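Local structure of fructooligosaccharide ABC transporter substrate-binding protein FusA (Streptococcus pneumoniae, 5G5Y) at residues P13-P16 / E21-I24; K96-E101 / D388-K393; E123-G128 / T395-D400; S335-W340 / N359-L364; D346-I351 / Q376-G381. The protein captures short- and long-chain fructooligosaccharides such as kestose, nystose and inulin, but not sucrose, for import by the FusABC-MsmK ABC transporter. All blocks are in the same frame, centred on the assembly; numbering follows the deposited sequence.

Interaction 1 (P13-P16 / E21-I24); sequences PLSP and EKLI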
# COMPACT_ATOMS: atom_id res chain seq x y z
N PRO A 13 15.88 5.59 13.54
CA PRO A 13 16.65 6.14 14.68
C PRO A 13 16.62 5.26 15.93
O PRO A 13 17.50 5.37 16.76
CB PRO A 13 16.00 7.51 14.96
CG PRO A 13 14.76 7.57 14.15
CD PRO A 13 14.76 6.45 13.13
N LEU A 14 15.65 4.36 16.06
CA LEU A 14 15.65 3.41 17.15
C LEU A 14 16.72 2.32 17.01
O LEU A 14 17.04 1.65 18.00
CB LEU A 14 14.29 2.77 17.30
CG LEU A 14 13.11 3.72 17.56
CD1 LEU A 14 11.85 2.88 17.67
CD2 LEU A 14 13.31 4.55 18.83
N SER A 15 17.23 2.13 15.78
CA SER A 15 18.26 1.08 15.54
C SER A 15 19.66 1.61 15.82
O SER A 15 19.86 2.81 15.89
CB SER A 15 18.15 0.58 14.10
OG SER A 15 18.46 1.61 13.20
N PRO A 16 20.66 0.72 15.94
CA PRO A 16 22.01 1.18 16.27
C PRO A 16 22.64 2.05 15.21
O PRO A 16 22.38 1.87 14.02
CB PRO A 16 22.80 -0.13 16.42
CG PRO A 16 21.79 -1.17 16.63
CD PRO A 16 20.56 -0.75 15.91
N GLU A 21 25.87 -3.78 14.43
CA GLU A 21 25.40 -4.16 15.76
C GLU A 21 24.04 -4.92 15.75
O GLU A 21 23.59 -5.37 16.80
CB GLU A 21 25.32 -2.93 16.67
CG GLU A 21 26.68 -2.30 16.91
CD GLU A 21 26.64 -1.08 17.81
OE1 GLU A 21 25.59 -0.83 18.43
OE2 GLU A 21 27.65 -0.35 17.87
N LYS A 22 23.39 -5.02 14.59
CA LYS A 22 22.20 -5.86 14.41
C LYS A 22 22.58 -7.33 14.26
O LYS A 22 23.50 -7.67 13.54
CB LYS A 22 21.42 -5.43 13.17
CG LYS A 22 20.78 -4.09 13.31
CD LYS A 22 19.86 -3.74 12.14
CE LYS A 22 19.18 -2.42 12.40
NZ LYS A 22 18.37 -1.87 11.26
N LEU A 23 21.85 -8.19 14.97
CA LEU A 23 22.07 -9.64 14.93
C LEU A 23 21.98 -10.23 13.50
O LEU A 23 22.80 -11.10 13.09
CB LEU A 23 21.14 -10.33 15.93
CG LEU A 23 21.29 -11.83 16.12
CD1 LEU A 23 22.74 -12.27 16.39
CD2 LEU A 23 20.38 -12.28 17.26
N ILE A 24 21.01 -9.76 12.72
CA ILE A 24 20.91 -10.21 11.32
C ILE A 24 22.21 -9.96 10.56
O ILE A 24 22.70 -10.83 9.82
CB ILE A 24 19.69 -9.55 10.59
CG1 ILE A 24 18.37 -10.18 11.06
CG2 ILE A 24 19.80 -9.72 9.10
CD1 ILE A 24 17.13 -9.42 10.60
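P16 and E21 lie flank to flank, their side chains sliding past each other in opposite directions. The proline ring rests on the methylene root of the glutamate, with E21 CB 3.8 Å from P16 CB. Beyond CG the glutamate chain is extended and passes alongside the ring, bringing OE1 to 3.5 Å from P16 CB, a van der Waals approach only. K22, at the N-cap position of helix 23-32, leaves the backbone on another course. Its CG stands anti to the carbonyl carbon (chi1 -69°); with the chain extended beyond CG, it is the far end that meets the loop, K22 CE lying 3.6 Å from S15 CB and 4.1 Å from P16 CD. The hydroxyl of S15 turns back to its own loop, bonding to the carbonyl oxygen of S12. The contact joins the loop after strand 3-10 to the start of helix 23-32. With no hydrogen bond between the two segments, it depends on carbon surfaces: the lysine methylenes do the packing, while the ammonium end is directed away to donate from NZ to the carbonyl oxygen of E379, beside the substrate-binding residues.

Interaction 2 (K96-E101 / D388-K393); sequences KKILDE and DSYYGK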
# COMPACT_ATOMS: atom_id res chain seq x y z
N LYS A 96 16.71 -15.15 -9.40
CA LYS A 96 16.21 -15.80 -10.64
C LYS A 96 15.06 -16.79 -10.40
O LYS A 96 14.14 -16.91 -11.23
CB LYS A 96 17.35 -16.52 -11.37
CG LYS A 96 18.24 -15.58 -12.13
CD LYS A 96 19.57 -16.26 -12.47
CE LYS A 96 19.46 -17.23 -13.62
NZ LYS A 96 20.76 -17.98 -13.70
N LYS A 97 15.09 -17.50 -9.26
CA LYS A 97 14.01 -18.41 -8.90
C LYS A 97 12.68 -17.67 -8.61
O LYS A 97 11.61 -18.11 -8.97
CB LYS A 97 14.39 -19.26 -7.70
CG LYS A 97 13.38 -20.37 -7.43
CD LYS A 97 13.81 -21.26 -6.27
CE LYS A 97 12.67 -22.19 -5.88
NZ LYS A 97 13.18 -23.17 -4.88
N ILE A 98 12.77 -16.54 -7.94
CA ILE A 98 11.61 -15.67 -7.72
C ILE A 98 11.03 -15.19 -9.06
O ILE A 98 9.79 -15.30 -9.26
CB ILE A 98 11.99 -14.48 -6.80
CG1 ILE A 98 12.33 -14.98 -5.39
CG2 ILE A 98 10.87 -13.44 -6.67
CD1 ILE A 98 13.33 -14.12 -4.67
N LEU A 99 11.90 -14.70 -9.96
CA LEU A 99 11.46 -14.17 -11.24
C LEU A 99 10.93 -15.23 -12.20
O LEU A 99 10.04 -14.94 -12.99
CB LEU A 99 12.57 -13.35 -11.91
CG LEU A 99 13.06 -12.14 -11.10
CD1 LEU A 99 14.14 -11.45 -11.89
CD2 LEU A 99 11.92 -11.19 -10.77
N ASP A 100 11.42 -16.46 -12.04
CA ASP A 100 10.86 -17.62 -12.72
C ASP A 100 9.47 -18.00 -12.19
O ASP A 100 8.60 -18.31 -13.00
CB ASP A 100 11.84 -18.81 -12.59
CG ASP A 100 11.49 -19.96 -13.51
OD1 ASP A 100 11.67 -19.80 -14.74
OD2 ASP A 100 11.00 -21.01 -13.02
N GLU A 101 9.24 -18.00 -10.88
CA GLU A 101 7.92 -18.30 -10.29
C GLU A 101 6.94 -17.15 -10.59
O GLU A 101 5.75 -17.39 -10.80
CB GLU A 101 8.02 -18.52 -8.75
CG GLU A 101 6.70 -18.95 -8.06
CD GLU A 101 6.79 -19.20 -6.53
OE1 GLU A 101 7.88 -19.56 -6.04
OE2 GLU A 101 5.74 -19.08 -5.81
N ASP A 388 3.67 -15.27 -1.42
CA ASP A 388 2.54 -15.83 -0.73
C ASP A 388 2.68 -17.34 -0.50
O ASP A 388 2.21 -17.84 0.51
CB ASP A 388 1.26 -15.49 -1.46
CG ASP A 388 0.02 -15.73 -0.61
OD1 ASP A 388 -0.12 -15.08 0.44
OD2 ASP A 388 -0.81 -16.56 -1.03
N SER A 389 3.40 -18.05 -1.38
CA SER A 389 3.73 -19.46 -1.15
C SER A 389 4.62 -19.76 0.10
O SER A 389 4.75 -20.91 0.51
CB SER A 389 4.40 -20.05 -2.39
OG SER A 389 5.61 -19.38 -2.68
N TYR A 390 5.28 -18.76 0.66
CA TYR A 390 6.19 -18.98 1.79
C TYR A 390 5.43 -19.23 3.11
O TYR A 390 6.00 -19.81 4.05
CB TYR A 390 7.10 -17.78 2.03
CG TYR A 390 8.11 -17.46 0.95
CD1 TYR A 390 8.15 -18.13 -0.26
CD2 TYR A 390 9.08 -16.48 1.19
CE1 TYR A 390 9.10 -17.85 -1.22
CE2 TYR A 390 10.02 -16.17 0.23
CZ TYR A 390 10.03 -16.84 -0.98
OH TYR A 390 10.98 -16.52 -1.96
N TYR A 391 4.17 -18.75 3.19
CA TYR A 391 3.43 -18.82 4.46
C TYR A 391 3.08 -20.26 4.75
O TYR A 391 2.62 -20.96 3.85
CB TYR A 391 2.20 -17.92 4.46
CG TYR A 391 2.60 -16.50 4.24
CD1 TYR A 391 3.40 -15.83 5.16
CD2 TYR A 391 2.21 -15.81 3.09
CE1 TYR A 391 3.82 -14.55 4.93
CE2 TYR A 391 2.62 -14.51 2.86
CZ TYR A 391 3.40 -13.88 3.77
OH TYR A 391 3.82 -12.58 3.56
N GLY A 392 3.39 -20.72 5.97
CA GLY A 392 3.19 -22.12 6.35
C GLY A 392 4.32 -23.06 5.95
O GLY A 392 4.25 -24.28 6.20
N LYS A 393 5.36 -22.53 5.31
CA LYS A 393 6.50 -23.32 4.85
C LYS A 393 7.79 -22.73 5.41
O LYS A 393 8.54 -23.40 6.12
CB LYS A 393 6.55 -23.37 3.33
CG LYS A 393 5.34 -24.00 2.66
CD LYS A 393 5.63 -24.35 1.20
CE LYS A 393 4.35 -24.61 0.40
NZ LYS A 393 3.58 -23.37 0.04
O HOH W 1 3.37 -17.11 -4.41
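The last turns of helix 93-101 face a short 3-10 turn at 388-390, and the backbones stay well apart, E101 and S389 having the nearest CA atoms at 10.1 Å, so side chains must span the gap. E101 does so with a fully extended chain: CG is anti to the backbone N (chi1 -176°) and the next torsion is also near 180°, which carries the carboxylate straight out to S389. There the serine hydroxyl donates to E101 OE2, with S389 OG 3.1 Å from it and on the syn lone pair, the side of the other carboxylate oxygen. A water reinforces the join, accepting from S389 N at 3.2 Å and giving a weak hydrogen bond to E101 OE2. Deeper in, I98 and Y390 cross at about a right angle, and Y390 OH comes 4.0 Å from I98 CG1, a loose van der Waals touch of a hydroxyl on a methylene. I98 also packs on A385 of strand 384-386, and Y390 on P332. Within 388-393, K393 NZ donates to S389 O over 2.8 Å, in the carbonyl plane. The same water binds the zinc ion bound by E124 and D127, whose site also includes K102; through this weak water bond E101 probably belongs to the metal's second shell, and the nearby cation would favour its ionised form.

Interaction 3 (E123-G128 / T395-D400); sequences EELGDG and TTMPDD. With ZN (zinc ion), chain J.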
# COMPACT_ATOMS: atom_id res chain seq x y z
N GLU A 123 6.68 -7.92 -1.11
CA GLU A 123 5.98 -8.50 0.05
C GLU A 123 4.58 -8.88 -0.35
O GLU A 123 3.67 -8.02 -0.38
CB GLU A 123 5.95 -7.52 1.22
CG GLU A 123 5.38 -8.05 2.53
CD GLU A 123 5.13 -6.93 3.55
OE1 GLU A 123 4.09 -6.24 3.44
OE2 GLU A 123 5.97 -6.71 4.46
N GLU A 124 4.36 -10.16 -0.62
CA GLU A 124 3.02 -10.65 -0.93
C GLU A 124 2.32 -11.07 0.36
O GLU A 124 2.85 -11.88 1.13
CB GLU A 124 3.10 -11.83 -1.89
CG GLU A 124 3.73 -11.42 -3.22
CD GLU A 124 3.64 -12.54 -4.25
OE1 GLU A 124 3.37 -13.69 -3.81
OE2 GLU A 124 3.86 -12.27 -5.46
N LEU A 125 1.20 -10.41 0.67
CA LEU A 125 0.28 -10.85 1.76
C LEU A 125 -1.04 -11.10 1.08
O LEU A 125 -1.87 -10.18 0.89
CB LEU A 125 0.18 -9.80 2.86
CG LEU A 125 1.37 -9.71 3.79
CD1 LEU A 125 1.36 -8.38 4.52
CD2 LEU A 125 1.38 -10.89 4.75
N GLY A 126 -1.18 -12.34 0.62
CA GLY A 126 -2.19 -12.68 -0.33
C GLY A 126 -1.80 -12.40 -1.76
O GLY A 126 -1.03 -11.49 -2.04
N ASP A 127 -2.39 -13.14 -2.69
CA ASP A 127 -2.14 -13.00 -4.15
C ASP A 127 -3.37 -12.52 -4.89
O ASP A 127 -4.46 -12.90 -4.53
CB ASP A 127 -1.82 -14.39 -4.76
CG ASP A 127 -0.37 -14.59 -4.97
OD1 ASP A 127 0.38 -13.59 -4.93
OD2 ASP A 127 0.04 -15.75 -5.21
N GLY A 128 -3.17 -11.79 -5.99
CA GLY A 128 -4.24 -11.31 -6.85
C GLY A 128 -5.34 -10.63 -6.05
O GLY A 128 -5.07 -9.77 -5.23
N THR A 395 7.68 -19.37 6.97
CA THR A 395 7.34 -18.48 8.01
C THR A 395 5.84 -18.46 8.23
O THR A 395 5.07 -18.78 7.34
CB THR A 395 7.83 -17.04 7.65
OG1 THR A 395 7.59 -16.18 8.75
CG2 THR A 395 7.11 -16.48 6.40
N THR A 396 5.45 -18.05 9.42
CA THR A 396 4.10 -17.60 9.67
C THR A 396 3.88 -16.21 9.11
O THR A 396 4.80 -15.43 8.94
CB THR A 396 3.80 -17.58 11.19
OG1 THR A 396 4.83 -16.87 11.88
CG2 THR A 396 3.72 -18.98 11.72
N MET A 397 2.61 -15.90 8.85
CA MET A 397 2.15 -14.54 8.59
C MET A 397 1.95 -13.78 9.89
O MET A 397 1.49 -14.33 10.84
CB MET A 397 0.79 -14.63 7.90
CG MET A 397 0.32 -13.35 7.30
SD MET A 397 -1.18 -13.64 6.37
CE MET A 397 -0.58 -14.51 4.93
N PRO A 398 2.25 -12.48 9.93
CA PRO A 398 1.86 -11.68 11.06
C PRO A 398 0.35 -11.81 11.35
O PRO A 398 -0.47 -11.84 10.42
CB PRO A 398 2.20 -10.26 10.63
CG PRO A 398 3.20 -10.41 9.56
CD PRO A 398 2.90 -11.69 8.88
N ASP A 399 -0.00 -11.92 12.64
CA ASP A 399 -1.39 -12.17 13.05
C ASP A 399 -2.37 -11.10 12.52
O ASP A 399 -3.47 -11.45 12.13
CB ASP A 399 -1.55 -12.18 14.57
CG ASP A 399 -0.96 -13.42 15.22
OD1 ASP A 399 -0.68 -14.43 14.54
OD2 ASP A 399 -0.80 -13.35 16.46
N ASP A 400 -1.99 -9.84 12.59
CA ASP A 400 -2.85 -8.77 12.12
C ASP A 400 -3.09 -8.83 10.62
O ASP A 400 -4.21 -8.55 10.17
CB ASP A 400 -2.38 -7.38 12.57
CG ASP A 400 -0.98 -7.02 12.11
OD1 ASP A 400 -0.23 -7.88 11.58
OD2 ASP A 400 -0.62 -5.84 12.30
ZN ZN J . 2.43 -15.10 -5.10
O HOH W 1 3.37 -17.11 -4.41
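Next to the zinc site of E124 and D127, and close to the substrate-binding residues E123 and W340, L125 packs against M397. The contact is small and apolar: L125 CD2 lies 3.7 Å from M397 CG, and the two side chains meet at a slant. M397 sets out with CG anti to the backbone N (chi1 -167°) and then bends at its last torsion (chi3 -72°), which folds the thioether round the same leucine methyl; SD and CE of M397 both stand 4.1 Å from L125 CD2. P398, at the N-cap position of helix 399-412, adds a more distant touch through its CD. In this bacterial solute-binding protein of family 1, the contact sets the loop between strands 121-123 and 138-142 against the residues leading into helix 399-412, and Y391 packs on both L125 and M397. Neighbours of the leucine in the same loop face the metal. E124 gives the zinc ion one oxygen, OE1, at 2.1 Å, whereas D127 offers both of its carboxylate oxygens, each at a longer 2.5 Å; a water lies at 2.3 Å from the zinc ion, and K102 is the third residue of the site. Besides its metal bond, E124 OE1 accepts from the backbone N of D388, while E124 OE2 is bonded by the hydroxyl of Y105, so the carboxylate is gripped by several partners and its rotation is probably fixed.

Interaction 4 (S335-W340 / N359-L364); sequences SVQNNW and NSLKHL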
# COMPACT_ATOMS: atom_id res chain seq x y z
N SER A 335 15.07 -13.14 3.41
CA SER A 335 14.07 -12.12 3.08
C SER A 335 13.08 -11.87 4.22
O SER A 335 12.75 -10.73 4.54
CB SER A 335 13.34 -12.46 1.79
OG SER A 335 14.18 -12.31 0.68
N VAL A 336 12.59 -12.95 4.83
CA VAL A 336 11.60 -12.82 5.85
C VAL A 336 12.20 -12.05 7.04
O VAL A 336 11.61 -11.08 7.51
CB VAL A 336 11.03 -14.19 6.29
CG1 VAL A 336 10.23 -14.10 7.57
CG2 VAL A 336 10.21 -14.81 5.15
N GLN A 337 13.38 -12.45 7.50
CA GLN A 337 14.02 -11.76 8.64
C GLN A 337 14.38 -10.33 8.31
O GLN A 337 14.12 -9.40 9.11
CB GLN A 337 15.26 -12.52 9.08
CG GLN A 337 14.99 -13.88 9.64
CD GLN A 337 16.28 -14.62 9.91
OE1 GLN A 337 16.93 -14.34 10.90
NE2 GLN A 337 16.65 -15.55 9.02
N ASN A 338 14.94 -10.10 7.12
CA ASN A 338 15.31 -8.73 6.75
C ASN A 338 14.12 -7.78 6.81
O ASN A 338 14.25 -6.62 7.22
CB ASN A 338 15.95 -8.67 5.36
CG ASN A 338 17.34 -9.31 5.33
OD1 ASN A 338 17.84 -9.82 6.34
ND2 ASN A 338 17.95 -9.31 4.15
N ASN A 339 12.97 -8.30 6.43
CA ASN A 339 11.73 -7.52 6.40
C ASN A 339 11.17 -7.28 7.81
O ASN A 339 10.65 -6.20 8.08
CB ASN A 339 10.68 -8.28 5.58
CG ASN A 339 9.50 -7.40 5.14
OD1 ASN A 339 9.69 -6.32 4.60
ND2 ASN A 339 8.29 -7.89 5.34
N TRP A 340 11.21 -8.30 8.66
CA TRP A 340 10.41 -8.30 9.89
C TRP A 340 11.14 -8.42 11.23
O TRP A 340 10.55 -8.06 12.25
CB TRP A 340 9.33 -9.40 9.81
CG TRP A 340 8.12 -9.06 9.01
CD1 TRP A 340 7.45 -7.85 8.99
CD2 TRP A 340 7.37 -9.94 8.17
NE1 TRP A 340 6.35 -7.92 8.14
CE2 TRP A 340 6.27 -9.19 7.64
CE3 TRP A 340 7.53 -11.26 7.78
CZ2 TRP A 340 5.36 -9.74 6.72
CZ3 TRP A 340 6.59 -11.81 6.89
CH2 TRP A 340 5.53 -11.05 6.38
N ASN A 359 13.51 -25.69 9.92
CA ASN A 359 14.16 -24.46 9.46
C ASN A 359 13.09 -23.44 9.01
O ASN A 359 13.09 -22.97 7.88
CB ASN A 359 15.17 -24.79 8.36
CG ASN A 359 16.27 -23.76 8.24
OD1 ASN A 359 16.81 -23.27 9.24
ND2 ASN A 359 16.63 -23.42 7.00
N SER A 360 12.14 -23.17 9.90
CA SER A 360 11.06 -22.23 9.61
C SER A 360 10.83 -21.33 10.80
O SER A 360 11.11 -21.68 11.97
CB SER A 360 9.78 -22.97 9.24
OG SER A 360 9.28 -23.72 10.34
N LEU A 361 10.30 -20.16 10.50
CA LEU A 361 10.12 -19.09 11.45
C LEU A 361 8.68 -19.01 11.92
O LEU A 361 7.75 -19.19 11.11
CB LEU A 361 10.54 -17.76 10.79
CG LEU A 361 12.02 -17.61 10.44
CD1 LEU A 361 12.25 -16.48 9.45
CD2 LEU A 361 12.87 -17.37 11.67
N LYS A 362 8.49 -18.77 13.21
CA LYS A 362 7.18 -18.50 13.81
C LYS A 362 7.21 -17.19 14.57
O LYS A 362 8.10 -16.96 15.37
CB LYS A 362 6.74 -19.63 14.77
N HIS A 363 6.21 -16.33 14.34
CA HIS A 363 6.10 -15.09 15.07
C HIS A 363 5.86 -15.36 16.54
O HIS A 363 5.04 -16.21 16.88
CB HIS A 363 4.94 -14.23 14.56
CG HIS A 363 5.24 -13.52 13.29
ND1 HIS A 363 5.10 -14.11 12.05
CD2 HIS A 363 5.73 -12.28 13.07
CE1 HIS A 363 5.46 -13.24 11.12
NE2 HIS A 363 5.86 -12.13 11.71
N LEU A 364 6.53 -14.61 17.41
CA LEU A 364 6.34 -14.72 18.84
C LEU A 364 5.40 -13.65 19.38
O LEU A 364 5.30 -12.56 18.81
CB LEU A 364 7.68 -14.63 19.57
CG LEU A 364 8.58 -15.85 19.39
CD1 LEU A 364 9.98 -15.59 19.96
CD2 LEU A 364 7.97 -17.08 20.06
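V336 has CG1 anti to its own N (chi1 167°), and L361 has CG beside its N, anti to the carbonyl carbon; these settings bring the two branched chains together tip to tip, V336 CG1 and L361 CD1 being 3.6 Å apart. The same leucine methyl is also met by the aliphatic part of Q337, whose side chain crosses that of L361 at about a right angle with Q337 CG 3.8 Å from L361 CD1. The amide of Q337 is engaged elsewhere, its OE1 bonded to T342 OG1. One turn further along the helix, the H363 imidazole directs an edge at the W340 indole in a T-shaped (edge-to-face) pair: the planes stand at 67° and the centroid of the indole six-membered ring is 5.7 Å from that of the imidazole. The nearest atoms, W340 CE3 and H363 NE2, are 4.4 Å apart, so the stack is not tight. NE2 approaches near the rim, on the side opposite N339 ND2, which donates to E123 OE2 of another substrate-binding residue. Helix 332-340 thus packs on strand 360-363 of the two-stranded antiparallel hairpin, their directions 27° apart, with F352 of the partner strand touching V336, W340 and L361. The H363 ND1 bond to T396 OG1 probably limits rotation of the imidazole. The contact of 335-340 with 359-364 is therefore made by van der Waals and ring packing, with no hydrogen bond between the segments, beside the substrate-binding W340.

Interaction 5 (D346-I351 / Q376-G381); sequences DKQQNI and QKTEVG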
# COMPACT_ATOMS: atom_id res chain seq x y z
N ASP A 346 19.61 -13.42 22.96
CA ASP A 346 19.47 -13.42 24.43
C ASP A 346 19.57 -12.02 25.09
O ASP A 346 19.42 -11.93 26.29
CB ASP A 346 20.45 -14.42 25.08
CG ASP A 346 21.91 -14.01 24.94
OD1 ASP A 346 22.20 -12.89 24.46
OD2 ASP A 346 22.78 -14.82 25.30
N LYS A 347 19.80 -10.95 24.33
CA LYS A 347 19.95 -9.59 24.91
C LYS A 347 18.72 -8.69 24.76
O LYS A 347 18.68 -7.60 25.33
CB LYS A 347 21.14 -8.88 24.28
CG LYS A 347 22.47 -9.64 24.32
CD LYS A 347 23.57 -8.85 23.61
CE LYS A 347 24.94 -9.50 23.73
NZ LYS A 347 25.15 -10.67 22.82
N GLN A 348 17.75 -9.11 23.94
CA GLN A 348 16.48 -8.40 23.80
C GLN A 348 15.44 -9.38 23.23
O GLN A 348 15.76 -10.52 22.92
CB GLN A 348 16.61 -7.12 22.92
CG GLN A 348 16.81 -7.39 21.43
CD GLN A 348 17.27 -6.19 20.58
OE1 GLN A 348 17.95 -6.38 19.56
NE2 GLN A 348 16.89 -5.00 20.95
N GLN A 349 14.19 -8.92 23.13
CA GLN A 349 13.12 -9.73 22.61
C GLN A 349 13.35 -10.08 21.13
O GLN A 349 14.18 -9.46 20.47
CB GLN A 349 11.78 -9.02 22.80
CG GLN A 349 11.26 -9.10 24.22
CD GLN A 349 9.88 -8.52 24.33
OE1 GLN A 349 8.90 -9.12 23.87
NE2 GLN A 349 9.78 -7.33 24.92
N ASN A 350 12.62 -11.07 20.65
CA ASN A 350 12.72 -11.57 19.25
C ASN A 350 11.37 -11.59 18.56
O ASN A 350 10.40 -12.03 19.13
CB ASN A 350 13.30 -12.97 19.23
CG ASN A 350 14.75 -13.02 19.72
OD1 ASN A 350 15.69 -12.72 18.99
ND2 ASN A 350 14.92 -13.38 21.00
N ILE A 351 11.33 -11.11 17.32
CA ILE A 351 10.12 -11.21 16.50
C ILE A 351 9.75 -12.68 16.23
O ILE A 351 8.56 -13.08 16.22
CB ILE A 351 10.29 -10.40 15.19
CG1 ILE A 351 10.43 -8.92 15.49
CG2 ILE A 351 9.14 -10.67 14.21
CD1 ILE A 351 9.17 -8.23 15.99
N GLN A 376 11.63 -2.18 14.14
CA GLN A 376 12.54 -1.09 13.75
C GLN A 376 13.96 -1.28 14.25
O GLN A 376 14.89 -0.87 13.59
CB GLN A 376 12.05 0.25 14.24
CG GLN A 376 10.93 0.89 13.47
CD GLN A 376 10.36 2.00 14.32
OE1 GLN A 376 10.97 3.07 14.42
NE2 GLN A 376 9.26 1.72 15.03
N LYS A 377 14.10 -1.87 15.44
CA LYS A 377 15.41 -2.12 16.02
C LYS A 377 16.17 -3.28 15.40
O LYS A 377 17.40 -3.30 15.49
CB LYS A 377 15.30 -2.38 17.54
CG LYS A 377 14.83 -1.19 18.36
CD LYS A 377 14.77 -1.64 19.82
CE LYS A 377 14.19 -0.61 20.76
NZ LYS A 377 13.92 -1.25 22.09
N THR A 378 15.46 -4.22 14.76
CA THR A 378 16.03 -5.53 14.37
C THR A 378 15.94 -5.89 12.88
O THR A 378 16.73 -6.72 12.43
CB THR A 378 15.44 -6.68 15.24
OG1 THR A 378 14.02 -6.85 15.02
CG2 THR A 378 15.69 -6.39 16.76
N GLU A 379 14.98 -5.32 12.16
CA GLU A 379 14.87 -5.49 10.71
C GLU A 379 16.03 -4.80 10.00
O GLU A 379 16.71 -3.93 10.57
CB GLU A 379 13.55 -4.88 10.16
CG GLU A 379 13.59 -3.35 10.08
CD GLU A 379 12.22 -2.69 9.84
OE1 GLU A 379 11.36 -3.28 9.16
OE2 GLU A 379 12.01 -1.56 10.35
N VAL A 380 16.25 -5.13 8.74
CA VAL A 380 17.23 -4.41 7.95
C VAL A 380 16.71 -3.75 6.69
O VAL A 380 17.41 -2.91 6.12
CB VAL A 380 18.48 -5.28 7.60
CG1 VAL A 380 19.01 -6.03 8.85
CG2 VAL A 380 18.17 -6.28 6.56
N GLY A 381 15.52 -4.13 6.22
CA GLY A 381 14.98 -3.56 4.99
C GLY A 381 15.80 -4.04 3.82
O GLY A 381 16.28 -5.18 3.82
O HOH W 2 19.08 -4.74 17.21
O HOH W 3 13.70 -9.49 16.14
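Q348 and T378 approach from opposite directions where the C-terminal end of helix 370-378 meets the loop that leads into strand 352-355 of the two-stranded hairpin. The closer-packed part centres on the threonine. Its methyl T378 CG2 lies 3.6 Å from Q348 OE1, a carbon against an amide oxygen, and on the buried side I351 CG1 passes 4.2 Å from T378 OG1 at a slant. That hydroxyl sits between the threonine's own N and carbonyl carbon (chi1 65°), from where it bonds back to the carbonyl oxygen of L374, one turn earlier in the helix. A water within this closer-packed side donates to T378 OG1 at 2.9 Å and accepts from the backbone nitrogen I351 N at 3.1 Å. I351 also packs on L374 and L366, placing this side against the interior.

The Q348/K377 side is looser and less buried. Q348 reaches across with its chain extended beyond CG, but its amide nitrogen NE2 comes only to 4.1 Å from K377 CD, and no direct hydrogen bond joins the two segments. Instead a separate water donates both to Q348 OE1, at 3.1 Å, and to K377 O, linking the glutamine to the last turn of the helix. Just beyond that turn comes E379, a substrate-binding residue whose OE1 forms a salt bridge with R375 NE.

In the fold
Interaction 4 is the buried member of the set, and the other four combine buried with more exposed residues. Interactions 1, 4 and 5 form one cluster: I24 of interaction 1 packs on helix 332-340 of interaction 4, K22 NZ bonds to E379 O between interactions 1 and 5, and a backbone bond between L364 and I351 joins interactions 4 and 5. Interactions 2 and 3 share a water and meet where Y391 OH bonds to E124 O; E123 and N339 then link interaction 3 to interaction 4. Chemistry follows place. Only interaction 2 has a direct hydrogen bond between its segments; interactions 1, 3 and 4 pack without one, interaction 3 beside zinc, and interaction 5 adds bridging waters.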